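Local coordinates for spindle pole body-associated protein VIK1 (Candida glabrata, PDB 4GKP) that serves as a noncatalytic partner of the kinesin Kar3 and, through this kinesin motor-like C-terminal domain, probably binds microtubules, at residues R79-N84 / D241-F246; V113-Y118 / S156-L161; S186-F191 / I201-I206. One frame throughout, in Å; residues are numbered along the deposited sequence.

Contact 1: R79-N84 / D241-F246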
loop_
_atom_site.group_PDB
_atom_site.type_symbol
_atom_site.label_atom_id
_atom_site.label_comp_id
_atom_site.label_asym_id
_atom_site.label_seq_id
_atom_site.Cartn_x
_atom_site.Cartn_y
_atom_site.Cartn_z
ATOM N N ARG A 79 -17.937 0.331 -6.070
ATOM C CA ARG A 79 -17.922 -0.458 -7.293
ATOM C C ARG A 79 -17.627 -1.945 -7.109
ATOM O O ARG A 79 -17.586 -2.657 -8.097
ATOM C CB ARG A 79 -16.911 0.112 -8.277
ATOM C CG ARG A 79 -17.467 1.220 -9.140
ATOM C CD ARG A 79 -16.394 1.784 -10.046
ATOM N NE ARG A 79 -15.889 0.813 -11.014
ATOM C CZ ARG A 79 -16.547 0.401 -12.093
ATOM N NH1 ARG A 79 -17.777 0.845 -12.378
ATOM N NH2 ARG A 79 -15.971 -0.475 -12.888
ATOM N N ARG A 80 -17.415 -2.415 -5.877
ATOM C CA ARG A 80 -17.133 -3.843 -5.619
ATOM C C ARG A 80 -15.962 -4.416 -6.425
ATOM O O ARG A 80 -16.006 -5.556 -6.886
ATOM C CB ARG A 80 -18.385 -4.696 -5.848
ATOM C CG ARG A 80 -19.607 -4.217 -5.081
ATOM C CD ARG A 80 -20.848 -4.913 -5.616
ATOM N NE ARG A 80 -22.035 -4.658 -4.796
ATOM C CZ ARG A 80 -22.218 -5.095 -3.550
ATOM N NH1 ARG A 80 -21.275 -5.798 -2.923
ATOM N NH2 ARG A 80 -23.348 -4.802 -2.916
ATOM N N GLU A 81 -14.921 -3.617 -6.609
ATOM C CA GLU A 81 -13.768 -4.044 -7.374
ATOM C C GLU A 81 -12.658 -4.369 -6.392
ATOM O O GLU A 81 -12.416 -3.602 -5.456
ATOM C CB GLU A 81 -13.277 -2.929 -8.302
ATOM C CG GLU A 81 -14.273 -2.460 -9.343
ATOM C CD GLU A 81 -13.706 -1.342 -10.213
ATOM O OE1 GLU A 81 -13.283 -0.300 -9.657
ATOM O OE2 GLU A 81 -13.697 -1.497 -11.459
ATOM N N ASN A 82 -11.985 -5.492 -6.616
ATOM C CA ASN A 82 -10.854 -5.883 -5.799
ATOM C C ASN A 82 -9.723 -4.886 -6.008
ATOM O O ASN A 82 -9.483 -4.413 -7.136
ATOM C CB ASN A 82 -10.399 -7.304 -6.158
ATOM C CG ASN A 82 -11.442 -8.350 -5.816
ATOM O OD1 ASN A 82 -12.271 -8.165 -4.923
ATOM N ND2 ASN A 82 -11.407 -9.447 -6.515
ATOM N N PHE A 83 -9.023 -4.547 -4.933
ATOM C CA PHE A 83 -8.040 -3.472 -5.051
ATOM C C PHE A 83 -6.911 -3.575 -4.063
ATOM O O PHE A 83 -6.914 -4.433 -3.172
ATOM C CB PHE A 83 -8.701 -2.062 -5.022
ATOM C CG PHE A 83 -9.296 -1.682 -3.698
ATOM C CD1 PHE A 83 -10.350 -2.407 -3.147
ATOM C CD2 PHE A 83 -8.829 -0.565 -3.014
ATOM C CE1 PHE A 83 -10.906 -2.040 -1.927
ATOM C CE2 PHE A 83 -9.382 -0.188 -1.797
ATOM C CZ PHE A 83 -10.425 -0.926 -1.250
ATOM N N ASN A 84 -5.934 -2.697 -4.254
ATOM C CA ASN A 84 -4.736 -2.713 -3.434
ATOM C C ASN A 84 -4.167 -1.315 -3.182
ATOM O O ASN A 84 -4.527 -0.350 -3.869
ATOM C CB ASN A 84 -3.687 -3.628 -4.067
ATOM C CG ASN A 84 -3.063 -3.031 -5.313
ATOM O OD1 ASN A 84 -2.429 -1.981 -5.252
ATOM N ND2 ASN A 84 -3.230 -3.701 -6.448
ATOM N N ASP A 241 -5.091 -8.557 -11.467
ATOM C CA ASP A 241 -6.471 -8.835 -11.073
ATOM C C ASP A 241 -7.104 -7.910 -10.028
ATOM O O ASP A 241 -8.244 -8.144 -9.614
ATOM C CB ASP A 241 -6.597 -10.297 -10.661
ATOM C CG ASP A 241 -6.589 -11.225 -11.859
ATOM O OD1 ASP A 241 -7.483 -11.089 -12.722
ATOM O OD2 ASP A 241 -5.689 -12.083 -11.944
ATOM N N THR A 242 -6.363 -6.876 -9.610
ATOM C CA THR A 242 -6.867 -5.853 -8.687
ATOM C C THR A 242 -6.436 -4.487 -9.206
ATOM O O THR A 242 -5.400 -4.386 -9.862
ATOM C CB THR A 242 -6.355 -6.045 -7.225
ATOM O OG1 THR A 242 -4.980 -5.678 -7.117
ATOM C CG2 THR A 242 -6.491 -7.471 -6.761
ATOM N N LYS A 243 -7.239 -3.450 -8.943
ATOM C CA LYS A 243 -6.810 -2.055 -9.142
ATOM C C LYS A 243 -5.672 -1.694 -8.189
ATOM O O LYS A 243 -5.653 -2.122 -7.027
ATOM C CB LYS A 243 -7.959 -1.080 -8.932
ATOM C CG LYS A 243 -8.985 -1.101 -10.043
ATOM C CD LYS A 243 -10.178 -0.225 -9.718
ATOM C CE LYS A 243 -10.074 1.146 -10.362
ATOM N NZ LYS A 243 -11.369 1.883 -10.307
ATOM N N SER A 244 -4.726 -0.906 -8.706
ATOM C CA SER A 244 -3.481 -0.602 -8.022
ATOM C C SER A 244 -3.373 0.865 -7.625
ATOM O O SER A 244 -3.925 1.750 -8.280
ATOM C CB SER A 244 -2.291 -1.004 -8.906
ATOM O OG SER A 244 -2.146 -2.418 -8.957
ATOM N N ALA A 245 -2.672 1.109 -6.526
ATOM C CA ALA A 245 -2.319 2.453 -6.094
ATOM C C ALA A 245 -1.054 2.315 -5.295
ATOM O O ALA A 245 -0.849 1.294 -4.594
ATOM C CB ALA A 245 -3.417 3.081 -5.234
ATOM N N PHE A 246 -0.218 3.354 -5.393
ATOM C CA PHE A 246 1.111 3.345 -4.831
ATOM C C PHE A 246 1.407 4.618 -4.047
ATOM O O PHE A 246 1.119 5.734 -4.502
ATOM C CB PHE A 246 2.143 3.183 -5.950
ATOM C CG PHE A 246 1.943 1.952 -6.804
ATOM C CD1 PHE A 246 2.485 0.730 -6.424
ATOM C CD2 PHE A 246 1.235 2.025 -8.004
ATOM C CE1 PHE A 246 2.318 -0.395 -7.214
ATOM C CE2 PHE A 246 1.065 0.896 -8.797
ATOM C CZ PHE A 246 1.608 -0.316 -8.396
HETATM O O HOH W 1 -9.022 -10.007 -7.971
#
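N84 has its CG between its own backbone N and carbonyl carbon (chi1 73°), which turns its amide toward T242 and S244. The two N-H groups of ND2 diverge in the amide plane, one reaching T242 OG1 at 2.7 Å, the other S244 OG at 3.0 Å in a nearly straight bond (172°). Asparagine suits the place because a flat amide can give one hydrogen to each hydroxyl; T242 OG1 is also bonded to I238 O in helix 230-241. A245 N adds a weak bond to N84 OD1. K243 N donates to N82 O at 3.0 Å and N84 N to K243 O at 2.8 Å, bracketing a single bridge between F83 and K243. Here strands 83-88 and 246-250, parallel neighbours in the central sheet of the kinesin motor-like fold, first draw together. Nearer the surface the K243 chain bends at chi3 (98°), and its NZ forms a salt bridge with E81 OE1, on the syn side at 3.0 Å. A second salt bridge brings R79 NH2 to E81 OE2 from above the carboxylate plane, at 2.9 Å, making E81 the shared acid of a network. N82 ND2 is joined through a water to D241 O, while its OD1 accepts from D202 N.

Contact 2: V113-Y118 / S156-L161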
loop_
_atom_site.group_PDB
_atom_site.type_symbol
_atom_site.label_atom_id
_atom_site.label_comp_id
_atom_site.label_asym_id
_atom_site.label_seq_id
_atom_site.Cartn_x
_atom_site.Cartn_y
_atom_site.Cartn_z
ATOM N N VAL A 113 -18.775 -6.193 7.340
ATOM C CA VAL A 113 -17.957 -7.048 8.197
ATOM C C VAL A 113 -16.597 -7.161 7.483
ATOM O O VAL A 113 -16.536 -7.465 6.280
ATOM C CB VAL A 113 -18.618 -8.428 8.433
ATOM C CG1 VAL A 113 -17.614 -9.466 8.949
ATOM C CG2 VAL A 113 -19.805 -8.289 9.385
ATOM N N ILE A 114 -15.517 -6.867 8.206
ATOM C CA ILE A 114 -14.190 -6.770 7.600
ATOM C C ILE A 114 -13.243 -7.700 8.328
ATOM O O ILE A 114 -13.135 -7.630 9.549
ATOM C CB ILE A 114 -13.593 -5.337 7.676
ATOM C CG1 ILE A 114 -14.595 -4.284 7.196
ATOM C CG2 ILE A 114 -12.274 -5.269 6.874
ATOM C CD1 ILE A 114 -14.240 -2.850 7.556
ATOM N N THR A 115 -12.573 -8.566 7.576
ATOM C CA THR A 115 -11.584 -9.478 8.135
ATOM C C THR A 115 -10.176 -9.029 7.762
ATOM O O THR A 115 -9.978 -8.306 6.779
ATOM C CB THR A 115 -11.746 -10.929 7.615
ATOM O OG1 THR A 115 -11.425 -10.986 6.221
ATOM C CG2 THR A 115 -13.147 -11.423 7.803
ATOM N N LEU A 116 -9.196 -9.463 8.546
ATOM C CA LEU A 116 -7.810 -9.203 8.221
ATOM C C LEU A 116 -6.982 -10.482 8.338
ATOM O O LEU A 116 -7.189 -11.288 9.229
ATOM C CB LEU A 116 -7.253 -8.101 9.122
ATOM C CG LEU A 116 -5.743 -7.810 9.101
ATOM C CD1 LEU A 116 -5.317 -7.300 7.725
ATOM C CD2 LEU A 116 -5.338 -6.833 10.209
ATOM N N GLN A 117 -6.082 -10.677 7.388
ATOM C CA GLN A 117 -4.989 -11.626 7.524
ATOM C C GLN A 117 -3.719 -10.890 7.150
ATOM O O GLN A 117 -3.707 -10.111 6.202
ATOM C CB GLN A 117 -5.182 -12.799 6.589
ATOM C CG GLN A 117 -6.321 -13.716 6.984
ATOM C CD GLN A 117 -6.627 -14.711 5.886
ATOM O OE1 GLN A 117 -7.010 -14.325 4.767
ATOM N NE2 GLN A 117 -6.409 -15.995 6.174
ATOM N N TYR A 118 -2.646 -11.154 7.876
ATOM C CA TYR A 118 -1.435 -10.358 7.752
ATOM C C TYR A 118 -0.194 -11.248 7.754
ATOM O O TYR A 118 0.126 -11.875 8.761
ATOM C CB TYR A 118 -1.381 -9.373 8.928
ATOM C CG TYR A 118 -0.298 -8.312 8.877
ATOM C CD1 TYR A 118 0.296 -7.928 7.674
ATOM C CD2 TYR A 118 0.086 -7.652 10.036
ATOM C CE1 TYR A 118 1.253 -6.942 7.633
ATOM C CE2 TYR A 118 1.049 -6.668 10.012
ATOM C CZ TYR A 118 1.627 -6.318 8.811
ATOM O OH TYR A 118 2.578 -5.329 8.805
ATOM N N SER A 156 -3.314 -18.127 6.785
ATOM C CA SER A 156 -2.905 -17.621 8.083
ATOM C C SER A 156 -4.107 -17.180 8.927
ATOM O O SER A 156 -5.226 -17.100 8.429
ATOM C CB SER A 156 -1.915 -16.479 7.905
ATOM O OG SER A 156 -2.531 -15.370 7.282
ATOM N N THR A 157 -3.845 -16.889 10.198
ATOM C CA THR A 157 -4.827 -16.428 11.164
ATOM C C THR A 157 -5.728 -15.293 10.637
ATOM O O THR A 157 -5.244 -14.292 10.082
ATOM C CB THR A 157 -4.102 -15.936 12.437
ATOM O OG1 THR A 157 -3.123 -16.915 12.834
ATOM C CG2 THR A 157 -5.082 -15.654 13.595
ATOM N N LEU A 158 -7.034 -15.442 10.844
ATOM C CA LEU A 158 -7.985 -14.434 10.388
ATOM C C LEU A 158 -8.656 -13.818 11.603
ATOM O O LEU A 158 -9.037 -14.525 12.526
ATOM C CB LEU A 158 -9.009 -15.061 9.430
ATOM C CG LEU A 158 -10.135 -14.186 8.845
ATOM C CD1 LEU A 158 -10.536 -14.653 7.453
ATOM C CD2 LEU A 158 -11.339 -14.155 9.782
ATOM N N ILE A 159 -8.749 -12.497 11.621
ATOM C CA ILE A 159 -9.519 -11.799 12.631
ATOM C C ILE A 159 -10.513 -10.868 11.936
ATOM O O ILE A 159 -10.344 -10.535 10.759
ATOM C CB ILE A 159 -8.643 -10.986 13.623
ATOM C CG1 ILE A 159 -7.936 -9.802 12.935
ATOM C CG2 ILE A 159 -7.681 -11.897 14.386
ATOM C CD1 ILE A 159 -7.344 -8.802 13.913
ATOM N N THR A 160 -11.549 -10.463 12.658
ATOM C CA THR A 160 -12.342 -9.320 12.230
ATOM C C THR A 160 -11.720 -8.101 12.863
ATOM O O THR A 160 -11.167 -8.178 13.954
ATOM C CB THR A 160 -13.811 -9.441 12.667
ATOM O OG1 THR A 160 -13.869 -9.616 14.093
ATOM C CG2 THR A 160 -14.468 -10.636 11.972
ATOM N N LEU A 161 -11.804 -6.971 12.186
ATOM C CA LEU A 161 -11.132 -5.769 12.671
ATOM C C LEU A 161 -11.563 -5.301 14.063
ATOM O O LEU A 161 -10.763 -4.693 14.783
ATOM C CB LEU A 161 -11.295 -4.623 11.687
ATOM C CG LEU A 161 -10.572 -4.706 10.359
ATOM C CD1 LEU A 161 -10.653 -3.322 9.734
ATOM C CD2 LEU A 161 -9.126 -5.136 10.540
HETATM O O HOH W 2 -2.609 -13.659 9.279
#
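Q117 runs its whole length against the backbone of S156 and T157. Its CB lies 3.8 Å from S156 OG; CG, placed beside the backbone N by chi1 of -70°, comes to 3.3 Å from T157 O and also touches the CB of L158. The amide carbon CD passes S156 O without close contact, and at the tip NE2 donates to that same S156 O at 2.8 Å, the carbonyl oxygen lying close to the amide plane. A second carbonyl, L154 O, also receives a bond from NE2, so a glutamine is apt here: its reach brings an amide donor to two main-chain oxygens. Beside it a water accepts from Y118 N, donates to T157 O and is bonded to S156 OG, filling in where the backbones have parted.

Farther along, the chains pair as antiparallel strands. L116 and I159 form the hydrogen-bonded pair, with L116 N to I159 O at 2.7 Å and I159 N to L116 O at 3.1 Å; T115 and T160 form the non-hydrogen-bonded pair, and beyond it L161 N donates to I114 O. On the face of T115, the methyl CG2 meets L158 CD2 at 3.8 Å. L161 straddles two residues on the other side, CD1 against I114 CG2 and CD2 against L116 CB, as a branched leucine end can. The other flank of strand 112-121 pairs with strand 183-192, and L161 packs on L101 and F104 of helix 96-107.

Contact 3: S186-F191 / I201-I206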
loop_
_atom_site.group_PDB
_atom_site.type_symbol
_atom_site.label_atom_id
_atom_site.label_comp_id
_atom_site.label_asym_id
_atom_site.label_seq_id
_atom_site.Cartn_x
_atom_site.Cartn_y
_atom_site.Cartn_z
ATOM N N SER A 186 -1.057 -7.664 3.729
ATOM C CA SER A 186 -2.308 -7.684 4.484
ATOM C C SER A 186 -3.444 -7.928 3.506
ATOM O O SER A 186 -3.507 -7.295 2.449
ATOM C CB SER A 186 -2.558 -6.336 5.164
ATOM O OG SER A 186 -1.710 -6.140 6.273
ATOM N N LYS A 187 -4.337 -8.847 3.841
ATOM C CA LYS A 187 -5.522 -9.054 3.025
ATOM C C LYS A 187 -6.766 -8.761 3.847
ATOM O O LYS A 187 -6.995 -9.400 4.878
ATOM C CB LYS A 187 -5.593 -10.474 2.482
ATOM C CG LYS A 187 -6.847 -10.703 1.652
ATOM C CD LYS A 187 -7.052 -12.164 1.315
ATOM C CE LYS A 187 -8.370 -12.357 0.580
ATOM N NZ LYS A 187 -8.457 -13.747 0.048
ATOM N N PHE A 188 -7.544 -7.780 3.399
ATOM C CA PHE A 188 -8.786 -7.453 4.068
ATOM C C PHE A 188 -9.913 -7.980 3.186
ATOM O O PHE A 188 -9.901 -7.792 1.977
ATOM C CB PHE A 188 -8.977 -5.931 4.228
ATOM C CG PHE A 188 -7.933 -5.230 5.067
ATOM C CD1 PHE A 188 -6.663 -4.936 4.545
ATOM C CD2 PHE A 188 -8.244 -4.770 6.341
ATOM C CE1 PHE A 188 -5.714 -4.240 5.304
ATOM C CE2 PHE A 188 -7.296 -4.076 7.113
ATOM C CZ PHE A 188 -6.039 -3.797 6.590
ATOM N N GLN A 189 -10.899 -8.618 3.789
ATOM C CA GLN A 189 -12.111 -8.940 3.064
ATOM C C GLN A 189 -13.235 -8.057 3.581
ATOM O O GLN A 189 -13.459 -7.971 4.799
ATOM C CB GLN A 189 -12.493 -10.411 3.264
ATOM C CG GLN A 189 -11.601 -11.417 2.548
ATOM C CD GLN A 189 -11.982 -12.843 2.897
ATOM O OE1 GLN A 189 -12.021 -13.237 4.086
ATOM N NE2 GLN A 189 -12.297 -13.615 1.889
ATOM N N PHE A 190 -13.938 -7.416 2.656
ATOM C CA PHE A 190 -15.120 -6.597 2.973
ATOM C C PHE A 190 -16.365 -7.359 2.560
ATOM O O PHE A 190 -16.532 -7.664 1.368
ATOM C CB PHE A 190 -15.073 -5.275 2.205
ATOM C CG PHE A 190 -14.135 -4.249 2.799
ATOM C CD1 PHE A 190 -12.758 -4.341 2.606
ATOM C CD2 PHE A 190 -14.637 -3.163 3.531
ATOM C CE1 PHE A 190 -11.908 -3.377 3.141
ATOM C CE2 PHE A 190 -13.788 -2.213 4.070
ATOM C CZ PHE A 190 -12.430 -2.331 3.894
ATOM N N PHE A 191 -17.190 -7.720 3.545
ATOM C CA PHE A 191 -18.479 -8.377 3.285
ATOM C C PHE A 191 -19.552 -7.302 3.472
ATOM O O PHE A 191 -19.776 -6.829 4.588
ATOM C CB PHE A 191 -18.704 -9.592 4.217
ATOM C CG PHE A 191 -17.694 -10.720 4.035
ATOM C CD1 PHE A 191 -16.468 -10.710 4.722
ATOM C CD2 PHE A 191 -17.981 -11.811 3.217
ATOM C CE1 PHE A 191 -15.554 -11.758 4.567
ATOM C CE2 PHE A 191 -17.074 -12.845 3.044
ATOM C CZ PHE A 191 -15.859 -12.825 3.725
ATOM N N ILE A 201 -15.189 -8.245 -1.094
ATOM C CA ILE A 201 -14.297 -7.424 -1.896
ATOM C C ILE A 201 -12.926 -7.480 -1.231
ATOM O O ILE A 201 -12.796 -7.155 -0.044
ATOM C CB ILE A 201 -14.763 -5.955 -1.948
ATOM C CG1 ILE A 201 -16.277 -5.881 -2.258
ATOM C CG2 ILE A 201 -13.909 -5.181 -2.947
ATOM C CD1 ILE A 201 -16.913 -4.551 -1.958
ATOM N N ASP A 202 -11.913 -7.906 -1.983
ATOM C CA ASP A 202 -10.564 -8.012 -1.423
ATOM C C ASP A 202 -9.765 -6.707 -1.548
ATOM O O ASP A 202 -9.696 -6.085 -2.626
ATOM C CB ASP A 202 -9.795 -9.155 -2.095
ATOM C CG ASP A 202 -10.543 -10.463 -2.037
ATOM O OD1 ASP A 202 -11.099 -10.780 -0.989
ATOM O OD2 ASP A 202 -10.587 -11.185 -3.049
ATOM N N PHE A 203 -9.156 -6.309 -0.443
ATOM C CA PHE A 203 -8.245 -5.188 -0.452
ATOM C C PHE A 203 -6.905 -5.689 0.047
ATOM O O PHE A 203 -6.845 -6.317 1.105
ATOM C CB PHE A 203 -8.762 -4.033 0.421
ATOM C CG PHE A 203 -7.731 -2.943 0.689
ATOM C CD1 PHE A 203 -7.236 -2.148 -0.348
ATOM C CD2 PHE A 203 -7.282 -2.688 1.986
ATOM C CE1 PHE A 203 -6.304 -1.143 -0.105
ATOM C CE2 PHE A 203 -6.341 -1.682 2.235
ATOM C CZ PHE A 203 -5.850 -0.911 1.183
ATOM N N TYR A 204 -5.844 -5.426 -0.720
ATOM C CA TYR A 204 -4.473 -5.808 -0.326
ATOM C C TYR A 204 -3.649 -4.580 0.001
ATOM O O TYR A 204 -3.559 -3.639 -0.808
ATOM C CB TYR A 204 -3.761 -6.603 -1.432
ATOM C CG TYR A 204 -4.514 -7.821 -1.858
ATOM C CD1 TYR A 204 -4.356 -9.028 -1.182
ATOM C CD2 TYR A 204 -5.426 -7.766 -2.919
ATOM C CE1 TYR A 204 -5.067 -10.160 -1.563
ATOM C CE2 TYR A 204 -6.144 -8.888 -3.306
ATOM C CZ TYR A 204 -5.952 -10.080 -2.625
ATOM O OH TYR A 204 -6.651 -11.190 -2.996
ATOM N N PHE A 205 -3.067 -4.594 1.192
ATOM C CA PHE A 205 -2.132 -3.562 1.596
ATOM C C PHE A 205 -0.733 -4.149 1.666
ATOM O O PHE A 205 -0.438 -5.006 2.498
ATOM C CB PHE A 205 -2.507 -2.944 2.943
ATOM C CG PHE A 205 -1.559 -1.873 3.393
ATOM C CD1 PHE A 205 -1.358 -0.721 2.617
ATOM C CD2 PHE A 205 -0.849 -2.006 4.587
ATOM C CE1 PHE A 205 -0.467 0.271 3.024
ATOM C CE2 PHE A 205 0.024 -1.005 5.008
ATOM C CZ PHE A 205 0.210 0.134 4.230
ATOM N N ILE A 206 0.128 -3.664 0.786
ATOM C CA ILE A 206 1.419 -4.277 0.595
ATOM C C ILE A 206 2.510 -3.322 0.989
ATOM O O ILE A 206 2.587 -2.196 0.480
ATOM C CB ILE A 206 1.562 -4.790 -0.848
ATOM C CG1 ILE A 206 0.584 -5.960 -1.055
ATOM C CG2 ILE A 206 2.992 -5.246 -1.105
ATOM C CD1 ILE A 206 -0.116 -5.945 -2.393
HETATM O O HOH W 3 0.733 -5.098 4.941
HETATM O O HOH W 4 -11.476 -13.233 -0.396
#
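S186-F191 and I201-I206, arms of the beta hairpin of strands 183-192 and 201-208 in the central sheet of the kinesin motor-like fold, run antiparallel with axes 4.8 Å apart at closest and at 157°, joined by six backbone hydrogen bonds in reciprocal pairs at S186-F205, F188-F203 and F190-I201. These three pairs share one face, and it is rich in aromatic rings. With F203 CG anti to its backbone N (chi1 168°) and F188 CG beside its own, the two rings come out side by side, pointing the same way, centroids 5.5 Å apart and planes oblique at 40°; F188 CD1 comes to 3.5 Å from F203 CD2. F190 reaches back with CE1 to F203 CB, and large flat rings suit this face because helix 96-107 lies over it, F104 meeting both F188 and F190 edge-to-face.

The opposite face is mostly polar. K187, fully extended, lies alongside Y204, with K187 CG 3.7 Å from Y204 CE1, and its ammonium is carried onward. There K187 NZ stays 4.1 Å from D202 OD1, beyond a salt bridge, and a water joins them: it donates to D202 OD1 and accepts from K187 NZ and Q189 NE2. NZ is bonded to I152 O and T151 OG1 as well, and D202 OD2 to T151 OG1. This polar company is consistent with both the buried lysine and the aspartate keeping their charge, with the water as a link between them.

From the N terminus, residues 79-84 open the longest loop, and contacts 2 and 3 are nested inside it. Contact 2 closes first, when the short strand 159-160 returns to strand 112-121; contact 3 follows in series as the hairpin of strands 183-192 and 201-208. Contact 1 closes last, when 79-84 meet 241-246, near the far end of the chain. All three reach one mixed sheet. Strand 112-121 pairs with 183-192, linking contact 2 to contact 3, and strand 201-208 runs parallel to 83-88, linking contact 3 to contact 1. Contacts 1 and 2 themselves do not touch, their centres about 18 Å apart with the hairpin between.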